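Local coordinates for 3-hydroxyisobutyrate dehydrogenase family protein (Geobacter sulfurreducens, PDB 3PDU), which binds NADP+ and probably reduces succinic semialdehyde to gamma-hydroxybutyrate, as a member of the beta-hydroxyacid dehydrogenase family, at residues K217-G220 with Q221-L224; Q180-T183 with A184-E187; R46-S50 with P51-C55; N31-P34 with A35-A38. All blocks are in the same frame, centred on the assembly; numbering follows the deposited sequence.

Interaction 1 (K217-G220 with Q221-L224)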
loop_
_atom_site.group_PDB
_atom_site.type_symbol
_atom_site.label_atom_id
_atom_site.label_comp_id
_atom_site.label_asym_id
_atom_site.label_seq_id
_atom_site.Cartn_x
_atom_site.Cartn_y
_atom_site.Cartn_z
ATOM N N LYS A 217 -5.724 7.288 -23.710
ATOM C CA LYS A 217 -5.868 6.882 -25.111
ATOM C C LYS A 217 -4.553 6.350 -25.688
ATOM O O LYS A 217 -4.519 5.282 -26.305
ATOM C CB LYS A 217 -6.410 8.050 -25.947
ATOM C CG LYS A 217 -6.323 7.831 -27.447
ATOM C CD LYS A 217 -7.172 8.852 -28.207
ATOM C CE LYS A 217 -8.658 8.638 -27.944
ATOM N NZ LYS A 217 -9.516 9.619 -28.668
ATOM N N GLY A 218 -3.470 7.090 -25.473
ATOM C CA GLY A 218 -2.169 6.712 -26.002
ATOM C C GLY A 218 -1.520 5.534 -25.288
ATOM O O GLY A 218 -1.060 4.582 -25.927
ATOM N N LYS A 219 -1.474 5.581 -23.963
ATOM C CA LYS A 219 -0.854 4.483 -23.213
ATOM C C LYS A 219 -1.689 3.211 -23.336
ATOM O O LYS A 219 -1.149 2.102 -23.315
ATOM C CB LYS A 219 -0.641 4.851 -21.736
ATOM C CG LYS A 219 0.199 6.122 -21.500
ATOM C CD LYS A 219 1.545 6.088 -22.269
ATOM C CE LYS A 219 2.416 7.314 -21.918
ATOM N NZ LYS A 219 3.712 7.302 -22.682
ATOM N N GLY A 220 -3.007 3.371 -23.452
ATOM C CA GLY A 220 -3.892 2.229 -23.611
ATOM C C GLY A 220 -3.506 1.366 -24.801
ATOM O O GLY A 220 -3.561 0.134 -24.746
ATOM N N GLN A 221 -3.110 2.010 -25.892
ATOM C CA GLN A 221 -2.703 1.265 -27.075
ATOM C C GLN A 221 -1.413 0.478 -26.842
ATOM O O GLN A 221 -1.243 -0.601 -27.401
ATOM C CB GLN A 221 -2.575 2.184 -28.293
ATOM C CG GLN A 221 -3.927 2.689 -28.807
ATOM C CD GLN A 221 -4.892 1.553 -29.150
ATOM O OE1 GLN A 221 -4.536 0.607 -29.865
ATOM N NE2 GLN A 221 -6.123 1.645 -28.637
ATOM N N MET A 222 -0.507 1.015 -26.030
ATOM C CA MET A 222 0.685 0.258 -25.650
ATOM C C MET A 222 0.291 -0.986 -24.871
ATOM O O MET A 222 0.866 -2.064 -25.059
ATOM C CB MET A 222 1.610 1.097 -24.770
ATOM C CG MET A 222 2.328 2.199 -25.484
ATOM S SD MET A 222 3.478 2.995 -24.346
ATOM C CE MET A 222 4.022 4.373 -25.354
ATOM N N LEU A 223 -0.679 -0.835 -23.975
ATOM C CA LEU A 223 -1.107 -1.964 -23.151
ATOM C C LEU A 223 -1.700 -3.060 -24.031
ATOM O O LEU A 223 -1.495 -4.247 -23.780
ATOM C CB LEU A 223 -2.132 -1.524 -22.105
ATOM C CG LEU A 223 -1.737 -0.382 -21.169
ATOM C CD1 LEU A 223 -2.713 -0.292 -19.990
ATOM C CD2 LEU A 223 -0.325 -0.562 -20.662
ATOM N N LEU A 224 -2.437 -2.664 -25.065
ATOM C CA LEU A 224 -3.035 -3.648 -25.960
ATOM C C LEU A 224 -1.981 -4.341 -26.820
ATOM O O LEU A 224 -2.051 -5.550 -27.053
ATOM C CB LEU A 224 -4.098 -3.002 -26.853
ATOM C CG LEU A 224 -5.294 -2.365 -26.139
ATOM C CD1 LEU A 224 -6.336 -1.894 -27.148
ATOM C CD2 LEU A 224 -5.907 -3.359 -25.173
HETATM O O HOH W 1 -6.714 4.054 -27.379
#
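K219 and M222 meet one turn apart on helix 214-225, a local contact on a partly buried face of the C-terminal helical domain. Their side chains lie next to each other and point the same way, and the charged end of K219 reaches the methyl of M222, with NZ 4.0 Å from CE. M222 gets there because its CG stands anti to the carbonyl carbon (chi1 -72°) and the chain beyond is extended, which carries SD beside K219 CD and CE beside NZ. K219 NZ itself forms a salt bridge with D277, and M222 also packs on D277 and A279, joining the helix to that loop. Cutting M222 back to an alanine would probably leave K219 CD and NZ without the SD and CE that flank them and open a gap against D277 and A279. Beneath these side chains runs the i to i+4 bonding of an alpha-helix: L223 N donates to K219 O and L224 N to G220 O, both at 3.0 Å. Around G218 the winding is less regular, since Q221 N makes a weak bond, 3.3 Å long, to G218 O. On the solvent side Q221 folds back at chi2, and a water links its NE2 to K217 O, which accepts from that water at 2.7 Å. L223 is buried, its CG 3.3 Å from K219 O, and packs on M189 of helix 166-194.

Interaction 2 (Q180-T183 with A184-E187)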
loop_
_atom_site.group_PDB
_atom_site.type_symbol
_atom_site.label_atom_id
_atom_site.label_comp_id
_atom_site.label_asym_id
_atom_site.label_seq_id
_atom_site.Cartn_x
_atom_site.Cartn_y
_atom_site.Cartn_z
ATOM N N GLN A 180 0.375 7.698 -10.457
ATOM C CA GLN A 180 -0.764 6.977 -9.908
ATOM C C GLN A 180 -1.829 6.708 -10.976
ATOM O O GLN A 180 -2.493 5.664 -10.952
ATOM C CB GLN A 180 -1.350 7.725 -8.715
ATOM C CG GLN A 180 -0.381 7.799 -7.522
ATOM C CD GLN A 180 -1.037 8.365 -6.272
ATOM O OE1 GLN A 180 -0.640 9.414 -5.767
ATOM N NE2 GLN A 180 -2.037 7.669 -5.772
ATOM N N MET A 181 -2.007 7.638 -11.917
ATOM C CA MET A 181 -2.936 7.384 -13.027
ATOM C C MET A 181 -2.500 6.212 -13.884
ATOM O O MET A 181 -3.341 5.442 -14.380
ATOM C CB MET A 181 -3.115 8.617 -13.915
ATOM C CG MET A 181 -4.033 9.669 -13.302
ATOM S SD MET A 181 -4.178 11.099 -14.388
ATOM C CE MET A 181 -5.074 10.425 -15.790
ATOM N N MET A 182 -1.190 6.078 -14.079
ATOM C CA MET A 182 -0.678 4.996 -14.925
ATOM C C MET A 182 -0.861 3.645 -14.236
ATOM O O MET A 182 -1.247 2.660 -14.882
ATOM C CB MET A 182 0.792 5.214 -15.294
ATOM C CG MET A 182 1.341 4.156 -16.272
ATOM S SD MET A 182 0.599 4.312 -17.911
ATOM C CE MET A 182 -0.132 2.683 -18.073
ATOM N N THR A 183 -0.599 3.580 -12.928
ATOM C CA THR A 183 -0.821 2.316 -12.225
ATOM C C THR A 183 -2.320 2.001 -12.130
ATOM O O THR A 183 -2.716 0.845 -12.175
ATOM C CB THR A 183 -0.157 2.243 -10.819
ATOM O OG1 THR A 183 -0.632 3.315 -9.983
ATOM C CG2 THR A 183 1.363 2.275 -10.927
ATOM N N ALA A 184 -3.148 3.036 -12.024
ATOM C CA ALA A 184 -4.595 2.838 -12.033
ATOM C C ALA A 184 -5.053 2.220 -13.355
ATOM O O ALA A 184 -5.754 1.206 -13.366
ATOM C CB ALA A 184 -5.322 4.156 -11.775
ATOM N N LEU A 185 -4.648 2.830 -14.466
ATOM C CA LEU A 185 -4.966 2.290 -15.790
ATOM C C LEU A 185 -4.412 0.878 -15.966
ATOM O O LEU A 185 -5.113 -0.016 -16.456
ATOM C CB LEU A 185 -4.453 3.210 -16.906
ATOM C CG LEU A 185 -4.706 2.704 -18.332
ATOM C CD1 LEU A 185 -6.195 2.743 -18.635
ATOM C CD2 LEU A 185 -3.949 3.550 -19.346
ATOM N N GLY A 186 -3.162 0.671 -15.558
ATOM C CA GLY A 186 -2.540 -0.636 -15.667
ATOM C C GLY A 186 -3.272 -1.723 -14.879
ATOM O O GLY A 186 -3.518 -2.816 -15.403
ATOM N N GLU A 187 -3.628 -1.424 -13.628
ATOM C CA GLU A 187 -4.347 -2.376 -12.796
ATOM C C GLU A 187 -5.728 -2.639 -13.391
ATOM O O GLU A 187 -6.218 -3.758 -13.366
ATOM C CB GLU A 187 -4.453 -1.886 -11.332
ATOM C CG GLU A 187 -3.176 -2.126 -10.548
ATOM C CD GLU A 187 -3.257 -1.763 -9.071
ATOM O OE1 GLU A 187 -2.192 -1.847 -8.391
ATOM O OE2 GLU A 187 -4.367 -1.411 -8.591
#
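A184 opens the second half of this buried stretch of helix 166-194 by donating its N to Q180 O at 2.9 Å, while its CB rests against the same oxygen and, a little farther away, M181 O. Next along, L185 N makes a nearly straight bond to M181 O, with an angle of 171° at the hydrogen. The side chain of L185 supplies the apolar contact: its CD2 meets CE of M182 at 4.1 Å. M182 starts out pointing away, its CG anti to the backbone N (chi1 -176°), but bends at chi2 and chi3 and so brings its methyl back towards the leucine, the two side chains crossing at a slant. G186 follows with a 2.8 Å bond from its N to M182 O. E187 N then donates to T183 O, also at 2.8 Å, and E187 CB and CG lie over that oxygen, 3.3 and 3.4 Å away. Beyond CG the glutamate chain is extended, carrying the carboxylate off the helix to the second subunit, where OE1 accepts from G257 N and OE2 from A258 N of that chain. Both oxygens of this buried acid are thus held by backbone amides at the N-terminal end of helix 256-270 of the second subunit, which probably helps to stabilise the charge. A184 and E187 also pack on Q180 of the second subunit. Within its own chain the stretch is flanked by two helices: T183 lies on A261 and F265 of helix 256-270, whereas M182 leans on M215 and L185 on F216 of helix 214-225.

Interaction 3 (R46-S50 with P51-C55)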
loop_
_atom_site.group_PDB
_atom_site.type_symbol
_atom_site.label_atom_id
_atom_site.label_comp_id
_atom_site.label_asym_id
_atom_site.label_seq_id
_atom_site.Cartn_x
_atom_site.Cartn_y
_atom_site.Cartn_z
ATOM N N ARG A 46 27.023 24.227 -32.431
ATOM C CA ARG A 46 28.454 24.021 -32.176
ATOM C C ARG A 46 28.633 23.059 -31.012
ATOM O O ARG A 46 27.898 23.133 -30.039
ATOM C CB ARG A 46 29.127 25.334 -31.786
ATOM C CG ARG A 46 29.530 26.238 -32.937
ATOM C CD ARG A 46 30.347 27.409 -32.404
ATOM N NE ARG A 46 30.986 27.076 -31.130
ATOM C CZ ARG A 46 32.184 26.508 -31.011
ATOM N NH1 ARG A 46 32.892 26.206 -32.091
ATOM N NH2 ARG A 46 32.674 26.243 -29.806
ATOM N N GLN A 47 29.620 22.169 -31.092
ATOM C CA GLN A 47 29.883 21.252 -29.985
ATOM C C GLN A 47 30.914 21.853 -29.037
ATOM O O GLN A 47 31.907 22.420 -29.485
ATOM C CB GLN A 47 30.391 19.904 -30.505
ATOM C CG GLN A 47 30.567 18.850 -29.412
ATOM C CD GLN A 47 31.016 17.525 -29.974
ATOM O OE1 GLN A 47 31.182 17.380 -31.190
ATOM N NE2 GLN A 47 31.222 16.546 -29.098
ATOM N N ALA A 48 30.682 21.717 -27.733
ATOM C CA ALA A 48 31.654 22.154 -26.723
ATOM C C ALA A 48 32.183 20.970 -25.925
ATOM O O ALA A 48 31.582 19.904 -25.920
ATOM C CB ALA A 48 31.027 23.189 -25.784
ATOM N N SER A 49 33.301 21.172 -25.232
ATOM C CA SER A 49 33.970 20.086 -24.513
ATOM C C SER A 49 33.543 19.906 -23.057
ATOM O O SER A 49 33.831 18.872 -22.466
ATOM C CB SER A 49 35.492 20.279 -24.569
ATOM O OG SER A 49 35.955 20.178 -25.904
ATOM N N SER A 50 32.872 20.900 -22.474
ATOM C CA SER A 50 32.415 20.788 -21.090
ATOM C C SER A 50 31.307 21.779 -20.762
ATOM O O SER A 50 31.100 22.770 -21.479
ATOM C CB SER A 50 33.581 21.023 -20.123
ATOM O OG SER A 50 34.000 22.374 -20.203
ATOM N N PRO A 51 30.588 21.526 -19.664
ATOM C CA PRO A 51 29.583 22.497 -19.226
ATOM C C PRO A 51 30.227 23.858 -18.943
ATOM O O PRO A 51 29.631 24.892 -19.241
ATOM C CB PRO A 51 29.034 21.867 -17.936
ATOM C CG PRO A 51 29.261 20.391 -18.129
ATOM C CD PRO A 51 30.582 20.301 -18.840
ATOM N N ALA A 52 31.437 23.849 -18.385
ATOM C CA ALA A 52 32.155 25.085 -18.084
ATOM C C ALA A 52 32.386 25.903 -19.350
ATOM O O ALA A 52 32.192 27.116 -19.355
ATOM C CB ALA A 52 33.497 24.781 -17.385
ATOM N N GLU A 53 32.792 25.236 -20.426
ATOM C CA GLU A 53 33.005 25.925 -21.695
ATOM C C GLU A 53 31.715 26.543 -22.218
ATOM O O GLU A 53 31.712 27.665 -22.728
ATOM C CB GLU A 53 33.606 24.986 -22.750
ATOM C CG GLU A 53 33.886 25.686 -24.080
ATOM C CD GLU A 53 34.158 24.727 -25.231
ATOM O OE1 GLU A 53 34.660 23.612 -24.981
ATOM O OE2 GLU A 53 33.869 25.096 -26.392
ATOM N N VAL A 54 30.612 25.819 -22.086
ATOM C CA VAL A 54 29.333 26.343 -22.552
ATOM C C VAL A 54 28.931 27.590 -21.753
ATOM O O VAL A 54 28.551 28.617 -22.325
ATOM C CB VAL A 54 28.232 25.283 -22.451
ATOM C CG1 VAL A 54 26.868 25.888 -22.824
ATOM C CG2 VAL A 54 28.557 24.074 -23.350
ATOM N N CYS A 55 29.012 27.502 -20.431
ATOM C CA CYS A 55 28.493 28.575 -19.571
ATOM C C CYS A 55 29.379 29.824 -19.565
ATOM O O CYS A 55 28.921 30.924 -19.251
ATOM C CB CYS A 55 28.264 28.064 -18.149
ATOM S SG CYS A 55 26.915 26.856 -18.040
#
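The chain leaves strand 46-47, turns through A48-S50 and enters helix 51-57, whose first turn is fastened by V54 N donating to S50 O at 3.1 Å. S50 is the N-cap, and the strand and helix belong to the Rossmann-type dinucleotide-binding domain, with strand 46-47 at the edge of its sheet. The cap is made by S50 OG, which accepts from E53 N at 3.1 Å; chi1 of 68° sets the hydroxyl between the backbone N and the carbonyl carbon, turned to the open end of the helix. E53 answers by reaching back, its OE1 accepting from S49 N at 2.8 Å in a nearly straight bond of 169°, met from above the carboxylate plane. With chi1 at -178° and the rest of the chain extended, the E53 carboxylate is stretched back along the loop and over A48 CB. The other oxygen, OE2, faces the edge of the R46 guanidinium in a long salt bridge, 3.8 Å from NH2, so the arginine probably adds only modestly to the hold on this acid. Beneath, V54 and P51 pack on L7 of strand 4-7, placing the helix against the sheet, and P51 also touches W30 of strand 27-30. The apolar contact at the loop is narrow: A48 CB meets the CG2 methyl of V54 at 3.6 Å, and that same methyl lies 3.4 Å from S50 O.

Interaction 4 (N31-P34 with A35-A38). With NAP (NADP nicotinamide-adenine-dinucleotide phosphate), chain I.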
loop_
_atom_site.group_PDB
_atom_site.type_symbol
_atom_site.label_atom_id
_atom_site.label_comp_id
_atom_site.label_asym_id
_atom_site.label_seq_id
_atom_site.Cartn_x
_atom_site.Cartn_y
_atom_site.Cartn_z
ATOM N N ASN A 31 27.064 17.043 -24.261
ATOM C CA ASN A 31 26.468 15.864 -23.642
ATOM C C ASN A 31 27.582 14.984 -23.113
ATOM O O ASN A 31 28.614 14.835 -23.769
ATOM C CB ASN A 31 25.637 15.060 -24.649
ATOM C CG ASN A 31 24.752 14.011 -23.977
ATOM O OD1 ASN A 31 23.834 14.356 -23.238
ATOM N ND2 ASN A 31 25.017 12.729 -24.244
ATOM N N ARG A 32 27.381 14.395 -21.936
ATOM C CA ARG A 32 28.375 13.485 -21.362
ATOM C C ARG A 32 28.878 12.468 -22.395
ATOM O O ARG A 32 30.081 12.323 -22.595
ATOM C CB ARG A 32 27.800 12.783 -20.134
ATOM C CG ARG A 32 28.708 11.714 -19.534
ATOM C CD ARG A 32 28.053 11.118 -18.287
ATOM N NE ARG A 32 26.758 10.505 -18.584
ATOM C CZ ARG A 32 26.066 9.775 -17.714
ATOM N NH1 ARG A 32 26.550 9.558 -16.493
ATOM N NH2 ARG A 32 24.905 9.241 -18.064
ATOM N N ASN A 33 27.953 11.770 -23.051
ATOM C CA ASN A 33 28.288 10.937 -24.215
ATOM C C ASN A 33 28.322 11.810 -25.476
ATOM O O ASN A 33 27.272 12.205 -25.986
ATOM C CB ASN A 33 27.241 9.823 -24.369
ATOM C CG ASN A 33 27.360 9.072 -25.683
ATOM O OD1 ASN A 33 28.379 9.146 -26.362
ATOM N ND2 ASN A 33 26.315 8.330 -26.039
ATOM N N PRO A 34 29.526 12.121 -25.986
ATOM C CA PRO A 34 29.644 13.081 -27.094
ATOM C C PRO A 34 28.922 12.682 -28.380
ATOM O O PRO A 34 28.588 13.566 -29.167
ATOM C CB PRO A 34 31.160 13.124 -27.359
ATOM C CG PRO A 34 31.659 11.809 -26.839
ATOM C CD PRO A 34 30.840 11.573 -25.602
ATOM N N ALA A 35 28.711 11.391 -28.615
ATOM C CA ALA A 35 28.040 10.962 -29.842
ATOM C C ALA A 35 26.626 11.561 -29.988
ATOM O O ALA A 35 26.129 11.744 -31.095
ATOM C CB ALA A 35 27.982 9.439 -29.911
ATOM N N LYS A 36 25.969 11.857 -28.874
ATOM C CA LYS A 36 24.630 12.440 -28.947
ATOM C C LYS A 36 24.628 13.864 -29.511
ATOM O O LYS A 36 23.581 14.376 -29.905
ATOM C CB LYS A 36 23.930 12.413 -27.577
ATOM C CG LYS A 36 23.716 10.990 -27.019
ATOM C CD LYS A 36 22.955 10.132 -28.026
ATOM C CE LYS A 36 22.669 8.733 -27.482
ATOM N NZ LYS A 36 21.653 8.762 -26.392
ATOM N N CYS A 37 25.789 14.512 -29.550
ATOM C CA CYS A 37 25.856 15.854 -30.129
ATOM C C CYS A 37 25.757 15.833 -31.656
ATOM O O CYS A 37 25.387 16.829 -32.264
ATOM C CB CYS A 37 27.166 16.550 -29.740
ATOM S SG CYS A 37 27.350 16.844 -27.981
ATOM N N ALA A 38 26.115 14.710 -32.272
ATOM C CA ALA A 38 26.292 14.665 -33.729
ATOM C C ALA A 38 25.125 15.225 -34.547
ATOM O O ALA A 38 25.333 16.076 -35.400
ATOM C CB ALA A 38 26.649 13.250 -34.205
HETATM P PA NAP I . 17.282 10.615 -20.773
HETATM O O1A NAP I . 17.535 9.455 -19.901
HETATM O O2A NAP I . 17.021 10.259 -22.177
HETATM O O5B NAP I . 18.466 11.681 -20.683
HETATM C C5B NAP I . 19.147 12.011 -19.501
HETATM C C4B NAP I . 20.245 13.011 -19.864
HETATM O O4B NAP I . 21.013 13.289 -18.700
HETATM C C3B NAP I . 21.231 12.471 -20.909
HETATM O O3B NAP I . 21.703 13.573 -21.664
HETATM C C2B NAP I . 22.371 11.942 -20.055
HETATM O O2B NAP I . 23.647 11.948 -20.646
HETATM C C1B NAP I . 22.358 12.975 -18.949
HETATM N N9A NAP I . 23.005 12.503 -17.720
HETATM C C8A NAP I . 22.594 11.518 -16.863
HETATM N N7A NAP I . 23.506 11.447 -15.858
HETATM C C5A NAP I . 24.463 12.375 -16.059
HETATM C C6A NAP I . 25.597 12.729 -15.343
HETATM N N6A NAP I . 25.904 12.101 -14.202
HETATM N N1A NAP I . 26.396 13.737 -15.830
HETATM C C2A NAP I . 26.074 14.393 -17.002
HETATM N N3A NAP I . 24.944 14.036 -17.707
HETATM C C4A NAP I . 24.158 13.041 -17.236
HETATM O O3 NAP I . 16.064 11.392 -20.082
HETATM P PN NAP I . 14.968 12.424 -20.622
HETATM O O1N NAP I . 13.718 11.675 -20.841
HETATM O O2N NAP I . 15.592 13.284 -21.659
HETATM O O5D NAP I . 14.797 13.253 -19.255
HETATM C C5D NAP I . 15.574 14.383 -18.927
HETATM C C4D NAP I . 14.851 15.080 -17.782
HETATM O O4D NAP I . 13.578 15.511 -18.221
HETATM C C3D NAP I . 14.581 14.113 -16.634
HETATM O O3D NAP I . 14.633 14.853 -15.424
HETATM C C2D NAP I . 13.155 13.655 -16.856
HETATM O O2D NAP I . 12.516 13.242 -15.656
HETATM C C1D NAP I . 12.575 14.955 -17.399
HETATM N N1N NAP I . 11.364 14.836 -18.211
HETATM C C2N NAP I . 11.213 13.818 -19.112
HETATM C C3N NAP I . 10.056 13.746 -19.894
HETATM C C7N NAP I . 9.871 12.652 -20.921
HETATM O O7N NAP I . 8.580 12.404 -21.384
HETATM N N7N NAP I . 10.894 11.915 -21.362
HETATM C C4N NAP I . 9.074 14.723 -19.750
HETATM C C5N NAP I . 9.245 15.771 -18.844
HETATM C C6N NAP I . 10.409 15.822 -18.086
HETATM P P2B NAP I . 24.189 10.639 -21.412
HETATM O O1X NAP I . 25.684 10.732 -21.315
HETATM O O2X NAP I . 23.640 9.401 -20.735
HETATM O O3X NAP I . 23.724 10.662 -22.838
HETATM O O HOH W 2 23.940 8.214 -24.200
#
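N31 and K36 touch where the loop after strand 27-30 folds back on itself, N31 ND2 lying 3.5 Å from K36 CB. The tight part centres on the N31 amide, which chi1 of -167° carries to the ribose and phosphate of NADP. ND2 donates to N33 O at 2.9 Å, in the plane of its own amide, and to NADP O3X at 2.8 Å, while OD1 accepts from the ribose hydroxyl O3B and from L9 N. N33 O takes K36 N as a second donor on the opposite face of its plane. This loop follows the second strand of a Rossmann-type domain, where the adenosine ribose and 2'-phosphate are read. R32 NE and NH2 grip phosphate oxygens O1X and O2X, and N33 N adds a bond to O1X; the R32 guanidinium lies with one face over the adenine, C5A 3.4 Å above its plane. These phosphate contacts are consistent with a preference for NADP over NAD. A leucine in place of N31 would probably leave O3B and L9 N without their acceptor, take one bond from O3X and leave N33 O to K36 N alone of its two donors. Towards solvent the contact thins: N33 OD1 accepts from A35 N at 3.2 Å, an Asx turn into 3-10 segment 35-36, and K36, bent at chi2 and chi4, meets the phosphate through a water bound by NZ and N33 ND2 and donating to O3X.

From the N terminus, interaction 4 (31-38) comes first, turning the chain after strand 27-30 at the NADP phosphate. Helix 38-43 then leads to interaction 3 (46-55), which closes the loop from edge strand 46-47 into helix 51-57. These two touch, Q47 packing on P34 and C37, and both belong to the nucleotide-binding domain. Interaction 2 (180-187), on the long helix 166-194, and interaction 1 (217-224), on helix 214-225, follow in the helical domain and pack through L185 and M182 against L223 and K219. All four are in series, none nested or crossed; the centres of interactions 1 and 3 lie about 40 Å apart.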